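Local coordinates for adhesion and penetration protein autotransporter (Haemophilus influenzae, PDB 3SYJ), which promotes adherence to and invasion of host cells by binding a host structure directly, self-associates, and is probably a serine protease, at residues N810-N815 with K858-G863; D884-Y889 with S918-F923. All coordinates share one frame; numbering follows the deposited sequence.

Contact 1 (N810-N815 with K858-G863); sequences NLTLNN and KLSGQG
Thr812 holds OG1 anti to its carbonyl carbon (chi1 -67°), whereas Ser860, its partner across the pair, places OG between its backbone N and carbonyl carbon (chi1 63°). Both hydroxyls thereby reach one water, which lies 2.8 Å from Thr812 OG1 and 2.8 Å from Ser860 OG and donates to Lys858 O at 2.8 Å. Two small hydroxyl residues suit this face, where a short side chain can meet a water fixed against the backbone. Lys858 O takes a second hydrogen from Leu811 N. One residue before Leu811, the side-chain amide of Asn810 acts like another peptide group: OD1 accepts Lys858 N at 2.6 Å, on a lone pair in the carbonyl plane and with an almost straight N-H (170°). The strands are parallel neighbours in successive coils of the right-handed beta-helix of the autotransporter passenger domain, and strand 792-796 of the preceding coil flanks 810-813 on the other side. Their pairing runs on through Leu813 N to Ser860 O, 2.9 Å, and Gln862 N to Leu813 O, 3.0 Å. On the face away from the water, Leu811 and Leu859 lie side by side and point the same way, CD2 of Leu811 being 4.1 Å from CD1 of Leu859. Leucine suits this buried row, which Leu813 joins and Ile818 also lines. At the corner, Gly861 has no CB to collide with Leu813 O, which approaches Gly861 CA to 3.2 Å as the chain turns toward the next face.

Contact 2 (D884-Y889 with S918-F923); sequences DAEGDY and SDKLKF
Tyr889 N donates to Lys922 O at 2.8 Å, and the return bond, from Lys922 N to Gly887 O, has the same length of 2.8 Å. A third, from Gly887 N to Lys920 O at 3.0 Å, has its donor above the carbonyl plane. Gly887 has positive phi at this place, a conformation that a residue without a side chain adopts readily. Just ahead of the pairing the segment 918-923 makes an ST turn: Ser918 OG accepts Lys920 N at 3.0 Å, serine being short enough for OG to meet the backbone N two residues on. Lys920 then bends at its third torsion (-62°), which carries CE toward the carboxylate of Glu886. Its NZ meets Glu886 OE1 at 3.3 Å, a weak hydrogen bond within a salt bridge. The other charged pair is looser: Asp888 and Lys922 share a face, but the lysine is extended and the hydrocarbon of its CD, rather than its amine, lies against Asp888 OD1, with NZ 4.0 Å from that oxygen. On the opposite face, the buried side chains Leu921, Tyr889 and Phe923 meet through aliphatic and aromatic carbons. Leu921 sends CD1 to the edge of the Tyr889 ring, near its plane and 3.9 Å from CE2 of Tyr889, while its CD2 packs on the methyl of Ala885. Phe923 offers CD1 to Tyr889 CB at 3.8 Å; the two rings are oblique, their planes at 36°. Leu881 touches both Leu921 and Phe923, and Phe946 meets Phe923 edge-to-face. Charge outside, aromatic and aliphatic groups inside, and parallel in-register strands are characteristic of stacked coils in the beta-helix of an autotransporter passenger domain, here in its pertactin-like C-terminal part.

The four segments follow one another along the chain, 810-815, 858-863, 884-889 and 918-923, so contact 1 is complete before contact 2 begins. Their centres lie about 10 Å apart. Strands 862-870 and 887-895 are parallel neighbours, so the pairing of these two strands lies between the contacts, and the four segments belong to four successive levels of the beta-helix. A probable hydrogen bond from Asp888 N to Gly861 O joins them directly, while Tyr889 packs on Leu813 and Leu859 and so continues the interior across the pairing that separates the contacts. Both belong to the pertactin-like C-terminal part of the passenger and help to build that end of the elongated adhesin, away from Ser218, the probable active-site serine.

Contact 1 (N810-N815 with K858-G863)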
# COMPACT_ATOMS: atom_id res chain seq x y z
N ASN A 810 -5.22 -1.60 24.47
CA ASN A 810 -6.18 -1.01 25.36
C ASN A 810 -7.12 -0.11 24.60
O ASN A 810 -6.75 0.48 23.63
CB ASN A 810 -5.48 -0.27 26.49
CG ASN A 810 -4.43 -1.11 27.18
OD1 ASN A 810 -4.71 -2.13 27.77
ND2 ASN A 810 -3.22 -0.66 27.12
N LEU A 811 -8.36 -0.07 25.04
CA LEU A 811 -9.39 0.70 24.42
C LEU A 811 -10.29 1.24 25.50
O LEU A 811 -10.70 0.53 26.35
CB LEU A 811 -10.19 -0.19 23.48
CG LEU A 811 -11.53 0.28 22.94
CD1 LEU A 811 -11.36 1.44 22.10
CD2 LEU A 811 -12.24 -0.81 22.19
N THR A 812 -10.57 2.52 25.45
CA THR A 812 -11.39 3.17 26.47
C THR A 812 -12.59 3.84 25.84
O THR A 812 -12.44 4.67 24.94
CB THR A 812 -10.58 4.22 27.25
OG1 THR A 812 -9.56 3.56 28.02
CG2 THR A 812 -11.48 5.00 28.18
N LEU A 813 -13.78 3.48 26.29
CA LEU A 813 -15.00 4.07 25.76
C LEU A 813 -15.60 5.04 26.75
O LEU A 813 -15.51 4.85 27.96
CB LEU A 813 -16.04 2.99 25.44
CG LEU A 813 -15.67 2.07 24.29
CD1 LEU A 813 -16.91 1.35 23.80
CD2 LEU A 813 -15.05 2.89 23.17
N ASN A 814 -16.24 6.08 26.23
CA ASN A 814 -16.95 7.05 27.04
C ASN A 814 -18.01 7.71 26.19
O ASN A 814 -17.71 8.56 25.36
CB ASN A 814 -15.98 8.09 27.60
CG ASN A 814 -16.67 9.36 28.05
OD1 ASN A 814 -17.88 9.38 28.29
ND2 ASN A 814 -15.91 10.45 28.17
N ASN A 815 -19.26 7.31 26.40
CA ASN A 815 -20.38 7.83 25.62
C ASN A 815 -20.10 7.73 24.13
O ASN A 815 -20.43 8.64 23.37
CB ASN A 815 -20.66 9.29 26.00
CG ASN A 815 -21.95 9.81 25.39
OD1 ASN A 815 -22.14 11.02 25.28
ND2 ASN A 815 -22.83 8.90 24.99
N LYS A 858 -6.54 -3.94 27.98
CA LYS A 858 -7.69 -3.60 28.81
C LYS A 858 -8.72 -2.75 28.07
O LYS A 858 -8.42 -1.66 27.60
CB LYS A 858 -7.25 -2.87 30.08
CG LYS A 858 -8.41 -2.33 30.91
CD LYS A 858 -7.93 -1.53 32.12
CE LYS A 858 -7.43 -2.45 33.23
NZ LYS A 858 -6.84 -1.67 34.36
N LEU A 859 -9.94 -3.27 27.98
CA LEU A 859 -11.08 -2.46 27.58
C LEU A 859 -11.68 -1.91 28.86
O LEU A 859 -11.65 -2.58 29.89
CB LEU A 859 -12.12 -3.31 26.83
CG LEU A 859 -13.56 -2.77 26.85
CD1 LEU A 859 -13.73 -1.59 25.92
CD2 LEU A 859 -14.54 -3.86 26.49
N SER A 860 -12.20 -0.69 28.80
CA SER A 860 -12.80 -0.07 29.98
C SER A 860 -13.68 1.11 29.60
O SER A 860 -13.60 1.63 28.48
CB SER A 860 -11.71 0.38 30.96
OG SER A 860 -10.87 1.37 30.39
N GLY A 861 -14.51 1.53 30.55
CA GLY A 861 -15.40 2.66 30.33
C GLY A 861 -16.82 2.21 30.06
O GLY A 861 -17.27 1.19 30.58
N GLN A 862 -17.53 2.98 29.25
CA GLN A 862 -18.91 2.67 28.90
C GLN A 862 -19.25 3.19 27.50
O GLN A 862 -18.70 4.19 27.05
CB GLN A 862 -19.87 3.24 29.95
CG GLN A 862 -20.16 4.73 29.84
CD GLN A 862 -21.24 5.05 28.81
OE1 GLN A 862 -22.02 4.19 28.40
NE2 GLN A 862 -21.29 6.31 28.38
N GLY A 863 -20.16 2.50 26.82
CA GLY A 863 -20.56 2.87 25.48
C GLY A 863 -21.40 1.80 24.82
O GLY A 863 -22.00 0.96 25.51
O HOH W 1 -8.69 0.96 28.61

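Contact 2 (D884-Y889 with S918-F923)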
# COMPACT_ATOMS: atom_id res chain seq x y z
N ASP A 884 -8.76 -8.58 31.29
CA ASP A 884 -8.75 -7.20 31.78
C ASP A 884 -10.02 -6.41 31.45
O ASP A 884 -10.28 -5.38 32.07
CB ASP A 884 -7.52 -6.45 31.28
CG ASP A 884 -6.33 -6.58 32.21
OD1 ASP A 884 -5.39 -5.76 32.10
OD2 ASP A 884 -6.34 -7.49 33.07
N ALA A 885 -10.79 -6.88 30.48
CA ALA A 885 -12.02 -6.18 30.10
C ALA A 885 -12.90 -5.85 31.32
O ALA A 885 -12.90 -6.58 32.31
CB ALA A 885 -12.79 -6.99 29.08
N GLU A 886 -13.64 -4.74 31.23
CA GLU A 886 -14.52 -4.30 32.31
C GLU A 886 -15.32 -3.08 31.86
O GLU A 886 -14.97 -2.45 30.86
CB GLU A 886 -13.72 -3.96 33.56
CG GLU A 886 -12.90 -2.68 33.46
CD GLU A 886 -11.92 -2.52 34.62
OE1 GLU A 886 -11.83 -3.44 35.46
OE2 GLU A 886 -11.24 -1.47 34.69
N GLY A 887 -16.38 -2.75 32.58
CA GLY A 887 -17.21 -1.60 32.24
C GLY A 887 -18.65 -1.96 31.92
O GLY A 887 -19.03 -3.13 31.97
N ASP A 888 -19.45 -0.95 31.59
CA ASP A 888 -20.85 -1.15 31.25
C ASP A 888 -21.15 -0.81 29.79
O ASP A 888 -20.96 0.32 29.36
CB ASP A 888 -21.76 -0.33 32.16
CG ASP A 888 -22.07 -1.03 33.47
OD1 ASP A 888 -23.26 -1.04 33.87
OD2 ASP A 888 -21.14 -1.59 34.09
N TYR A 889 -21.64 -1.79 29.05
CA TYR A 889 -21.85 -1.60 27.62
C TYR A 889 -23.22 -2.07 27.14
O TYR A 889 -23.84 -2.95 27.73
CB TYR A 889 -20.74 -2.28 26.83
CG TYR A 889 -19.37 -1.86 27.32
CD1 TYR A 889 -18.82 -0.65 26.94
CD2 TYR A 889 -18.64 -2.67 28.18
CE1 TYR A 889 -17.58 -0.25 27.39
CE2 TYR A 889 -17.40 -2.29 28.64
CZ TYR A 889 -16.87 -1.07 28.23
OH TYR A 889 -15.64 -0.68 28.68
N SER A 918 -14.19 -11.22 32.74
CA SER A 918 -14.34 -10.67 34.08
C SER A 918 -15.80 -10.44 34.47
O SER A 918 -16.67 -10.23 33.62
CB SER A 918 -13.55 -9.37 34.22
OG SER A 918 -13.77 -8.75 35.47
N ASP A 919 -16.07 -10.48 35.78
CA ASP A 919 -17.39 -10.16 36.31
C ASP A 919 -17.62 -8.65 36.36
O ASP A 919 -18.74 -8.19 36.57
CB ASP A 919 -17.56 -10.75 37.70
CG ASP A 919 -18.27 -12.09 37.68
OD1 ASP A 919 -19.24 -12.25 38.45
OD2 ASP A 919 -17.88 -12.97 36.87
N LYS A 920 -16.54 -7.89 36.19
CA LYS A 920 -16.61 -6.44 36.16
C LYS A 920 -17.07 -5.98 34.79
O LYS A 920 -17.36 -4.80 34.58
CB LYS A 920 -15.25 -5.83 36.50
CG LYS A 920 -14.67 -6.29 37.82
CD LYS A 920 -13.22 -5.87 37.97
CE LYS A 920 -12.35 -6.50 36.89
NZ LYS A 920 -10.91 -6.18 37.07
N LEU A 921 -17.13 -6.92 33.86
CA LEU A 921 -17.64 -6.67 32.51
C LEU A 921 -19.16 -6.84 32.50
O LEU A 921 -19.68 -7.86 32.93
CB LEU A 921 -16.98 -7.64 31.53
CG LEU A 921 -17.00 -7.34 30.04
CD1 LEU A 921 -16.50 -5.94 29.75
CD2 LEU A 921 -16.16 -8.38 29.30
N LYS A 922 -19.88 -5.84 32.00
CA LYS A 922 -21.33 -5.90 31.99
C LYS A 922 -21.93 -5.50 30.65
O LYS A 922 -21.65 -4.41 30.14
CB LYS A 922 -21.90 -5.03 33.11
CG LYS A 922 -23.42 -5.03 33.19
CD LYS A 922 -23.92 -4.12 34.31
CE LYS A 922 -25.43 -4.21 34.49
NZ LYS A 922 -25.90 -3.46 35.70
N PHE A 923 -22.74 -6.38 30.08
CA PHE A 923 -23.41 -6.13 28.80
C PHE A 923 -24.93 -6.15 28.91
O PHE A 923 -25.49 -6.89 29.72
CB PHE A 923 -22.97 -7.15 27.75
CG PHE A 923 -21.54 -7.04 27.36
CD1 PHE A 923 -21.13 -6.07 26.46
CD2 PHE A 923 -20.59 -7.89 27.90
CE1 PHE A 923 -19.81 -5.96 26.10
CE2 PHE A 923 -19.27 -7.78 27.54
CZ PHE A 923 -18.88 -6.82 26.64